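Local coordinates for protein class B carbapenemase GOB-18 (Elizabethkingia meningoseptica, PDB 5K0W) that is a class B3 metallo-beta-lactamase, a zinc-dependent carbapenemase that hydrolyses beta-lactam antibiotics in the periplasm, at residues I93-Q98 / K117-K122; A106-K111 / K146-D151. All coordinates share one frame; numbering follows the deposited sequence.

Interaction 1. Residues I93-Q98 / K117-K122; sequences ILLLTQ and KFYVDK. With ZN (zinc ion), chain D.
Strands 93-95 and 117-121 are parallel neighbours in a mixed sheet of the metallo-beta-lactamase fold, and a helical connection, including helix 107-114, joins them. Leu94 N donates to Lys117 O at 2.8 Å, and Leu94 O accepts from Tyr119 N, so both polar backbone atoms of Leu94 are hydrogen-bonded to strand 117-121. Both bonds lie nearly along the C=O axes. The Phe118 ring lies on the helix side with Leu94. Its CG is anti to the backbone N (chi1 174°), and its edge faces strand 93-95. At that edge Phe118 CD1 meets Leu94 O, and Phe118 CZ lies 3.7 Å from Leu96 CD1. Leu96 CD1 also touches Val120 CG2, and these two side chains run alongside each other in the same direction. On the other face, the Tyr119 ring crosses Ile93 and Leu95 obliquely. Ile93 CG2 packs on Tyr119 CD2 at 3.7 Å, and Leu95 CD2 meets Tyr119 CB. From Leu95 on the two chains move apart, and a water bridges them, accepting from Leu96 N and donating to Tyr119 O. Segment 93-98 then runs on to the zinc site. Gln98 binds a zinc ion together with His100 and His175, and Asn199 OD1 holds its NE2. The Gln98 ligand atom is OE1, 2.0 Å from the zinc.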
loop_
_atom_site.group_PDB
_atom_site.type_symbol
_atom_site.label_atom_id
_atom_site.label_comp_id
_atom_site.label_asym_id
_atom_site.label_seq_id
_atom_site.Cartn_x
_atom_site.Cartn_y
_atom_site.Cartn_z
ATOM N N ILE A 93 -1.196 12.283 8.579
ATOM C CA ILE A 93 -0.699 11.989 7.225
ATOM C C ILE A 93 -1.322 10.719 6.620
ATOM O O ILE A 93 -1.391 9.682 7.265
ATOM C CB ILE A 93 0.866 11.939 7.183
ATOM C CG1 ILE A 93 1.506 13.251 7.704
ATOM C CG2 ILE A 93 1.392 11.618 5.765
ATOM C CD1 ILE A 93 2.864 13.093 8.289
ATOM N N LEU A 94 -1.713 10.805 5.357
ATOM C CA LEU A 94 -2.242 9.680 4.590
ATOM C C LEU A 94 -1.218 9.306 3.501
ATOM O O LEU A 94 -0.761 10.190 2.776
ATOM C CB LEU A 94 -3.607 10.040 3.966
ATOM C CG LEU A 94 -4.763 10.178 4.959
ATOM C CD1 LEU A 94 -5.824 11.129 4.452
ATOM C CD2 LEU A 94 -5.359 8.816 5.294
ATOM N N LEU A 95 -0.816 8.017 3.431
ATOM C CA LEU A 95 0.153 7.506 2.441
ATOM C C LEU A 95 -0.397 6.325 1.617
ATOM O O LEU A 95 -1.367 5.682 2.026
ATOM C CB LEU A 95 1.524 7.179 3.066
ATOM C CG LEU A 95 2.230 8.316 3.840
ATOM C CD1 LEU A 95 3.430 7.789 4.613
ATOM C CD2 LEU A 95 2.698 9.417 2.913
ATOM N N LEU A 96 0.222 6.060 0.447
ATOM C CA LEU A 96 -0.204 5.049 -0.521
ATOM C C LEU A 96 0.927 4.200 -1.046
ATOM O O LEU A 96 1.989 4.735 -1.355
ATOM C CB LEU A 96 -0.793 5.774 -1.740
ATOM C CG LEU A 96 -2.298 5.892 -1.870
ATOM C CD1 LEU A 96 -2.640 6.505 -3.204
ATOM C CD2 LEU A 96 -2.976 4.533 -1.725
ATOM N N THR A 97 0.670 2.910 -1.286
ATOM C CA THR A 97 1.685 2.050 -1.899
ATOM C C THR A 97 1.415 1.866 -3.397
ATOM O O THR A 97 2.324 1.472 -4.128
ATOM C CB THR A 97 1.851 0.710 -1.155
ATOM O OG1 THR A 97 0.604 0.018 -1.135
ATOM C CG2 THR A 97 2.417 0.878 0.251
ATOM N N GLN A 98 0.164 2.140 -3.847
ATOM C CA GLN A 98 -0.292 2.019 -5.231
ATOM C C GLN A 98 -1.651 2.732 -5.404
ATOM O O GLN A 98 -2.475 2.698 -4.486
ATOM C CB GLN A 98 -0.380 0.538 -5.673
ATOM C CG GLN A 98 -1.213 -0.347 -4.752
ATOM C CD GLN A 98 -1.571 -1.662 -5.391
ATOM O OE1 GLN A 98 -2.480 -1.736 -6.230
ATOM N NE2 GLN A 98 -0.906 -2.747 -4.954
ATOM N N LYS A 117 -3.224 15.477 5.926
ATOM C CA LYS A 117 -2.563 15.834 4.678
ATOM C C LYS A 117 -2.289 14.542 3.903
ATOM O O LYS A 117 -2.036 13.493 4.504
ATOM C CB LYS A 117 -1.292 16.663 4.927
ATOM C CG LYS A 117 -1.528 17.964 5.705
ATOM C CD LYS A 117 -2.319 19.017 4.919
ATOM C CE LYS A 117 -2.692 20.234 5.743
ATOM N NZ LYS A 117 -3.839 19.975 6.666
ATOM N N PHE A 118 -2.442 14.600 2.578
ATOM C CA PHE A 118 -2.229 13.452 1.714
ATOM C C PHE A 118 -0.977 13.647 0.865
ATOM O O PHE A 118 -0.908 14.596 0.090
ATOM C CB PHE A 118 -3.478 13.144 0.864
ATOM C CG PHE A 118 -3.291 12.051 -0.164
ATOM C CD1 PHE A 118 -2.701 10.833 0.184
ATOM C CD2 PHE A 118 -3.736 12.219 -1.472
ATOM C CE1 PHE A 118 -2.519 9.826 -0.766
ATOM C CE2 PHE A 118 -3.555 11.209 -2.425
ATOM C CZ PHE A 118 -2.954 10.016 -2.061
ATOM N N TYR A 119 0.027 12.771 1.059
ATOM C CA TYR A 119 1.298 12.801 0.331
ATOM C C TYR A 119 1.359 11.561 -0.559
ATOM O O TYR A 119 1.082 10.460 -0.095
ATOM C CB TYR A 119 2.496 12.802 1.308
ATOM C CG TYR A 119 2.512 13.860 2.393
ATOM C CD1 TYR A 119 1.764 15.027 2.274
ATOM C CD2 TYR A 119 3.348 13.737 3.495
ATOM C CE1 TYR A 119 1.809 16.022 3.246
ATOM C CE2 TYR A 119 3.402 14.725 4.477
ATOM C CZ TYR A 119 2.632 15.869 4.348
ATOM O OH TYR A 119 2.688 16.850 5.310
ATOM N N VAL A 120 1.704 11.732 -1.834
ATOM C CA VAL A 120 1.760 10.626 -2.785
ATOM C C VAL A 120 2.953 10.712 -3.758
ATOM O O VAL A 120 3.495 11.800 -3.982
ATOM C CB VAL A 120 0.406 10.495 -3.525
ATOM C CG1 VAL A 120 0.336 11.413 -4.745
ATOM C CG2 VAL A 120 0.125 9.042 -3.901
ATOM N N ASP A 121 3.326 9.550 -4.353
ATOM C CA ASP A 121 4.376 9.425 -5.362
ATOM C C ASP A 121 3.960 10.308 -6.528
ATOM O O ASP A 121 2.802 10.235 -6.955
ATOM C CB ASP A 121 4.465 7.972 -5.832
ATOM C CG ASP A 121 5.744 7.609 -6.567
ATOM O OD1 ASP A 121 6.037 8.246 -7.610
ATOM O OD2 ASP A 121 6.414 6.645 -6.143
ATOM N N LYS A 122 4.870 11.169 -7.009
ATOM C CA LYS A 122 4.586 12.102 -8.091
ATOM C C LYS A 122 3.953 11.425 -9.308
ATOM O O LYS A 122 2.956 11.930 -9.834
ATOM C CB LYS A 122 5.833 12.899 -8.480
ATOM C CG LYS A 122 5.525 14.219 -9.175
ATOM C CD LYS A 122 6.799 14.902 -9.610
ATOM C CE LYS A 122 6.549 16.267 -10.182
ATOM N NZ LYS A 122 7.391 16.495 -11.381
HETATM ZN ZN ZN D . -3.206 -3.004 -7.648
HETATM O O HOH W 1 1.981 7.907 -0.216
HETATM O O HOH W 2 -3.371 -4.644 -6.387
HETATM O O HOH W 3 -4.277 -4.370 -9.015
#

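Interaction 2. Residues A106-K111 / K146-D151; sequences ALQDFK and KPVTPD
Lys111 NZ donates to the backbone carbonyl Thr149 O at 2.9 Å, in the carbonyl plane. Its extended chain passes obliquely over Val148, with Lys111 CD 3.7 Å from Val148 CG2. The tip also points at Asp151, but Lys111 NZ to Asp151 OD1 is a long salt bridge of 3.7 Å. At the other end of the contact, Lys146 NZ forms a salt bridge with Asp109 OD1 at 2.8 Å. The two side chains cross at about a right angle, and the lysine meets the oxygen nearly along its C-O axis. Between these ends Gln108 and Val148 run past one another, pointing opposite ways. Gln108 CB packs on Lys146 CB at 3.7 Å. The Gln108 chain bends at chi2 (58°), which turns OE1 back over Val148. The contact lays an irregular loop along the start of helix 107-114, from Leu107 to Lys111, within the metallo-beta-lactamase fold. Two waters complete it. One accepts from Gln108 N and donates to Lys146 O. The other donates to Gln108 OE1 and accepts from Lys111 NZ and Thr149 N. Further in, Val148 CG1 approaches Leu107 CD1, and Leu128 of helix 125-129 touches both residues. Asp151 OD1 also has a partner in Phe118 N of strand 117-121.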
loop_
_atom_site.group_PDB
_atom_site.type_symbol
_atom_site.label_atom_id
_atom_site.label_comp_id
_atom_site.label_asym_id
_atom_site.label_seq_id
_atom_site.Cartn_x
_atom_site.Cartn_y
_atom_site.Cartn_z
ATOM N N ALA A 106 -11.144 4.583 0.330
ATOM C CA ALA A 106 -11.575 5.354 1.494
ATOM C C ALA A 106 -10.745 6.597 1.739
ATOM O O ALA A 106 -10.983 7.282 2.732
ATOM C CB ALA A 106 -11.599 4.479 2.729
ATOM N N LEU A 107 -9.820 6.922 0.812
ATOM C CA LEU A 107 -8.887 8.048 0.898
ATOM C C LEU A 107 -9.541 9.400 1.021
ATOM O O LEU A 107 -9.081 10.217 1.819
ATOM C CB LEU A 107 -7.929 8.060 -0.290
ATOM C CG LEU A 107 -6.510 7.602 -0.047
ATOM C CD1 LEU A 107 -5.746 7.594 -1.354
ATOM C CD2 LEU A 107 -5.789 8.519 0.943
ATOM N N GLN A 108 -10.578 9.665 0.202
ATOM C CA GLN A 108 -11.305 10.930 0.248
ATOM C C GLN A 108 -12.111 11.016 1.531
ATOM O O GLN A 108 -12.109 12.067 2.177
ATOM C CB GLN A 108 -12.198 11.126 -0.990
ATOM C CG GLN A 108 -12.814 12.533 -1.089
ATOM C CD GLN A 108 -11.799 13.654 -1.111
ATOM O OE1 GLN A 108 -10.610 13.442 -1.280
ATOM N NE2 GLN A 108 -12.246 14.875 -0.907
ATOM N N ASP A 109 -12.764 9.897 1.913
ATOM C CA ASP A 109 -13.567 9.757 3.127
ATOM C C ASP A 109 -12.702 10.116 4.338
ATOM O O ASP A 109 -13.141 10.894 5.184
ATOM C CB ASP A 109 -14.123 8.322 3.234
ATOM C CG ASP A 109 -15.085 7.892 2.119
ATOM O OD1 ASP A 109 -15.668 8.784 1.455
ATOM O OD2 ASP A 109 -15.303 6.664 1.955
ATOM N N PHE A 110 -11.440 9.622 4.369
ATOM C CA PHE A 110 -10.475 9.925 5.422
ATOM C C PHE A 110 -10.021 11.384 5.383
ATOM O O PHE A 110 -10.044 12.048 6.426
ATOM C CB PHE A 110 -9.266 8.982 5.381
ATOM C CG PHE A 110 -9.470 7.752 6.223
ATOM C CD1 PHE A 110 -9.461 7.828 7.613
ATOM C CD2 PHE A 110 -9.696 6.516 5.631
ATOM C CE1 PHE A 110 -9.697 6.689 8.400
ATOM C CE2 PHE A 110 -9.918 5.374 6.418
ATOM C CZ PHE A 110 -9.920 5.469 7.798
ATOM N N LYS A 111 -9.636 11.890 4.186
ATOM C CA LYS A 111 -9.179 13.275 4.020
ATOM C C LYS A 111 -10.188 14.318 4.505
ATOM O O LYS A 111 -9.780 15.262 5.182
ATOM C CB LYS A 111 -8.724 13.562 2.586
ATOM C CG LYS A 111 -7.583 14.569 2.534
ATOM C CD LYS A 111 -7.383 15.105 1.138
ATOM C CE LYS A 111 -6.728 16.459 1.139
ATOM N NZ LYS A 111 -6.768 17.091 -0.207
ATOM N N LYS A 146 -13.376 7.667 -5.349
ATOM C CA LYS A 146 -13.571 9.115 -5.181
ATOM C C LYS A 146 -12.252 9.819 -5.418
ATOM O O LYS A 146 -11.306 9.582 -4.665
ATOM C CB LYS A 146 -14.052 9.457 -3.760
ATOM C CG LYS A 146 -15.533 9.285 -3.473
ATOM C CD LYS A 146 -15.737 9.390 -1.948
ATOM C CE LYS A 146 -17.160 9.611 -1.517
ATOM N NZ LYS A 146 -17.219 10.337 -0.221
ATOM N N PRO A 147 -12.143 10.667 -6.462
ATOM C CA PRO A 147 -10.873 11.370 -6.703
ATOM C C PRO A 147 -10.389 12.183 -5.501
ATOM O O PRO A 147 -11.202 12.689 -4.734
ATOM C CB PRO A 147 -11.187 12.251 -7.918
ATOM C CG PRO A 147 -12.653 12.359 -7.947
ATOM C CD PRO A 147 -13.147 11.050 -7.468
ATOM N N VAL A 148 -9.061 12.248 -5.317
ATOM C CA VAL A 148 -8.399 12.969 -4.217
ATOM C C VAL A 148 -7.232 13.829 -4.756
ATOM O O VAL A 148 -6.586 13.445 -5.737
ATOM C CB VAL A 148 -8.024 12.023 -3.020
ATOM C CG1 VAL A 148 -7.013 10.965 -3.425
ATOM C CG2 VAL A 148 -7.525 12.797 -1.807
ATOM N N THR A 149 -7.013 15.010 -4.129
ATOM C CA THR A 149 -5.954 15.957 -4.495
ATOM C C THR A 149 -4.800 15.950 -3.477
ATOM O O THR A 149 -4.998 16.361 -2.329
ATOM C CB THR A 149 -6.561 17.311 -4.813
ATOM O OG1 THR A 149 -7.391 17.147 -5.971
ATOM C CG2 THR A 149 -5.520 18.385 -5.085
ATOM N N PRO A 150 -3.593 15.466 -3.853
ATOM C CA PRO A 150 -2.492 15.429 -2.876
ATOM C C PRO A 150 -2.005 16.815 -2.465
ATOM O O PRO A 150 -1.963 17.735 -3.282
ATOM C CB PRO A 150 -1.399 14.619 -3.583
ATOM C CG PRO A 150 -1.682 14.767 -5.022
ATOM C CD PRO A 150 -3.178 14.891 -5.150
ATOM N N ASP A 151 -1.684 16.952 -1.177
ATOM C CA ASP A 151 -1.167 18.169 -0.555
ATOM C C ASP A 151 0.330 18.301 -0.841
ATOM O O ASP A 151 0.871 19.406 -0.784
ATOM C CB ASP A 151 -1.425 18.148 0.963
ATOM C CG ASP A 151 -2.890 18.024 1.310
ATOM O OD1 ASP A 151 -3.396 16.881 1.344
ATOM O OD2 ASP A 151 -3.542 19.070 1.513
HETATM O O HOH W 4 -10.849 8.228 -2.371
HETATM O O HOH W 5 -9.145 16.248 -2.185
#

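Interactions 1 and 2 have centres 10 Å apart and touch directly. Their segments alternate along the chain, and helix 107-114 is followed in the chain by strand 117-121. Phe118 of interaction 1 makes most of the touches to interaction 2. The 2.8 Å hydrogen bond from Phe118 N to Asp151 OD1 ties the loop to the far side of the strand from 93-95. Phe118 CE2 packs on Val148 CG1 at 3.6 Å. Leu107 also touches Leu94, Leu96 and Phe118, placing the helix over the face that carries Leu94 and Phe118. The zinc site is reached at the C-terminal end of 93-98, where Gln98 is a ligand, whereas the side chain of Leu107 is about 12 Å from a bound zinc.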